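Local coordinates for Peptide/nickel transport system substrate-binding protein (Listeria monocytogenes serotype 1/2a, PDB 5KZT), which binds peptide and probably delivers it to an ABC importer, as an OppA-type solute-binding protein, at residues Val369-Ser373 against Tyr418-Met422. Residues are numbered along the deposited sequence; the frame is centred on the assembly and turned at random.
Sequences VEFTS and YDFSM
Phe371 and Phe420, bridge partners on adjacent parallel strands, meet as a T-shaped pair, an example of side chains that probably support a backbone register. The edge of Phe371 points at the face of Phe420, with planes at 61° and CD1 of Phe371 3.5 Å above the centre of the Phe420 ring. Phe420 reaches this place because its CG sits between its own N and carbonyl carbon (chi1 69°), which swings the ring back toward Val369, whose CG2 lies 3.4 Å from Phe420 CE1. Farther along, CZ of Phe371 rests on CB of Met422 at 3.8 Å. Ile275 of strand 264-277 touches the side chains of both phenylalanines.

Phe420 O accepts from Thr372 N at 2.9 Å, and Thr372 O receives Met422 N almost head-on. At the first residue of the strand, the Phe420 N to Glu370 O bond is weak, and just before it a side chain stands in for backbone: Asp419 OD2 takes Glu370 N at 2.9 Å through its anti lone pair, nearly straight at 171°. Nearby, one water links Glu370 O, Glu370 OE1, Thr372 OG1 and Asp419 N. Thr372 OG1, turned back beside its own backbone N, lies 2.7 Å from that water.

Strand 367-374, helix 377-393 and parallel strand 397-404 form a beta-alpha-beta unit, consistent with an alpha/beta lobe of periplasmic-binding-protein type; the sheet as a whole is mixed. Phe371 and Met422 pack against that helix, Phe420 on Val369 and Phe288. Where backbone pairing is weak, a carboxylate and a water hold its N-terminal end, and Arg281, paired with Glu370 OE1 and Asp419 OD1, probably offsets the repulsion between the acids.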
loop_
_atom_site.group_PDB
_atom_site.type_symbol
_atom_site.label_atom_id
_atom_site.label_comp_id
_atom_site.label_asym_id
_atom_site.label_seq_id
_atom_site.Cartn_x
_atom_site.Cartn_y
_atom_site.Cartn_z
ATOM N N VAL A 369 10.398 -18.920 -17.346
ATOM C CA VAL A 369 10.404 -17.751 -16.482
ATOM C C VAL A 369 9.908 -18.128 -15.105
ATOM O O VAL A 369 9.109 -19.054 -14.963
ATOM C CB VAL A 369 9.556 -16.579 -17.041
ATOM C CG1 VAL A 369 10.292 -15.897 -18.189
ATOM C CG2 VAL A 369 8.155 -17.029 -17.446
ATOM N N GLU A 370 10.374 -17.380 -14.100
ATOM C CA GLU A 370 10.012 -17.607 -12.705
ATOM C C GLU A 370 8.959 -16.582 -12.271
ATOM O O GLU A 370 9.154 -15.378 -12.456
ATOM C CB GLU A 370 11.289 -17.551 -11.860
ATOM C CG GLU A 370 11.199 -17.202 -10.378
ATOM C CD GLU A 370 12.553 -16.657 -9.887
ATOM O OE1 GLU A 370 12.754 -15.385 -9.755
ATOM O OE2 GLU A 370 13.437 -17.524 -9.688
ATOM N N PHE A 371 7.854 -17.079 -11.711
ATOM C CA PHE A 371 6.769 -16.247 -11.219
ATOM C C PHE A 371 6.916 -16.090 -9.699
ATOM O O PHE A 371 6.891 -17.092 -8.970
ATOM C CB PHE A 371 5.430 -16.897 -11.562
ATOM C CG PHE A 371 4.247 -16.042 -11.232
ATOM C CD1 PHE A 371 4.076 -14.806 -11.841
ATOM C CD2 PHE A 371 3.309 -16.458 -10.297
ATOM C CE1 PHE A 371 2.984 -14.001 -11.527
ATOM C CE2 PHE A 371 2.220 -15.655 -9.972
ATOM C CZ PHE A 371 2.053 -14.424 -10.591
ATOM N N THR A 372 7.062 -14.853 -9.224
ATOM C CA THR A 372 7.141 -14.595 -7.784
ATOM C C THR A 372 5.796 -14.174 -7.162
ATOM O O THR A 372 5.127 -13.264 -7.649
ATOM C CB THR A 372 8.212 -13.549 -7.450
ATOM O OG1 THR A 372 9.490 -14.033 -7.862
ATOM C CG2 THR A 372 8.283 -13.285 -5.955
ATOM N N SER A 373 5.431 -14.843 -6.067
ATOM C CA SER A 373 4.314 -14.440 -5.219
ATOM C C SER A 373 4.650 -14.705 -3.734
ATOM O O SER A 373 5.799 -15.039 -3.395
ATOM C CB SER A 373 3.028 -15.155 -5.648
ATOM O OG SER A 373 1.872 -14.503 -5.096
ATOM N N TYR A 418 13.782 -10.474 -10.218
ATOM C CA TYR A 418 12.582 -11.273 -10.475
ATOM C C TYR A 418 12.304 -11.212 -11.985
ATOM O O TYR A 418 12.874 -10.370 -12.689
ATOM C CB TYR A 418 11.379 -10.760 -9.636
ATOM C CG TYR A 418 10.756 -9.468 -10.117
ATOM C CD1 TYR A 418 11.341 -8.244 -9.801
ATOM C CD2 TYR A 418 9.579 -9.465 -10.877
ATOM C CE1 TYR A 418 10.817 -7.040 -10.269
ATOM C CE2 TYR A 418 9.007 -8.260 -11.304
ATOM C CZ TYR A 418 9.638 -7.052 -10.994
ATOM O OH TYR A 418 9.132 -5.861 -11.423
ATOM N N ASP A 419 11.481 -12.121 -12.498
ATOM C CA ASP A 419 11.084 -12.086 -13.908
ATOM C C ASP A 419 9.708 -11.445 -14.054
ATOM O O ASP A 419 9.521 -10.454 -14.768
ATOM C CB ASP A 419 11.043 -13.494 -14.496
ATOM C CG ASP A 419 12.386 -14.167 -14.532
ATOM O OD1 ASP A 419 13.442 -13.489 -14.486
ATOM O OD2 ASP A 419 12.379 -15.411 -14.635
ATOM N N PHE A 420 8.742 -12.045 -13.380
ATOM C CA PHE A 420 7.412 -11.488 -13.259
ATOM C C PHE A 420 6.824 -11.902 -11.921
ATOM O O PHE A 420 7.291 -12.873 -11.315
ATOM C CB PHE A 420 6.516 -11.752 -14.490
ATOM C CG PHE A 420 6.078 -13.190 -14.717
ATOM C CD1 PHE A 420 6.931 -14.265 -14.578
ATOM C CD2 PHE A 420 4.787 -13.442 -15.170
ATOM C CE1 PHE A 420 6.496 -15.567 -14.830
ATOM C CE2 PHE A 420 4.348 -14.738 -15.433
ATOM C CZ PHE A 420 5.205 -15.802 -15.267
ATOM N N SER A 421 5.827 -11.148 -11.459
ATOM C CA SER A 421 5.345 -11.303 -10.099
ATOM C C SER A 421 3.908 -10.875 -9.943
ATOM O O SER A 421 3.367 -10.154 -10.786
ATOM C CB SER A 421 6.217 -10.474 -9.148
ATOM O OG SER A 421 6.010 -9.067 -9.327
ATOM N N MET A 422 3.306 -11.340 -8.858
ATOM C CA MET A 422 1.963 -10.938 -8.459
ATOM C C MET A 422 2.167 -9.797 -7.479
ATOM O O MET A 422 2.742 -10.004 -6.411
ATOM C CB MET A 422 1.257 -12.088 -7.760
ATOM C CG MET A 422 -0.105 -11.727 -7.181
ATOM S SD MET A 422 -1.352 -11.540 -8.477
ATOM C CE MET A 422 -1.682 -13.251 -8.798
HETATM O O HOH W 1 10.325 -13.901 -10.435
HETATM O O HOH W 2 1.820 -11.918 -4.411
#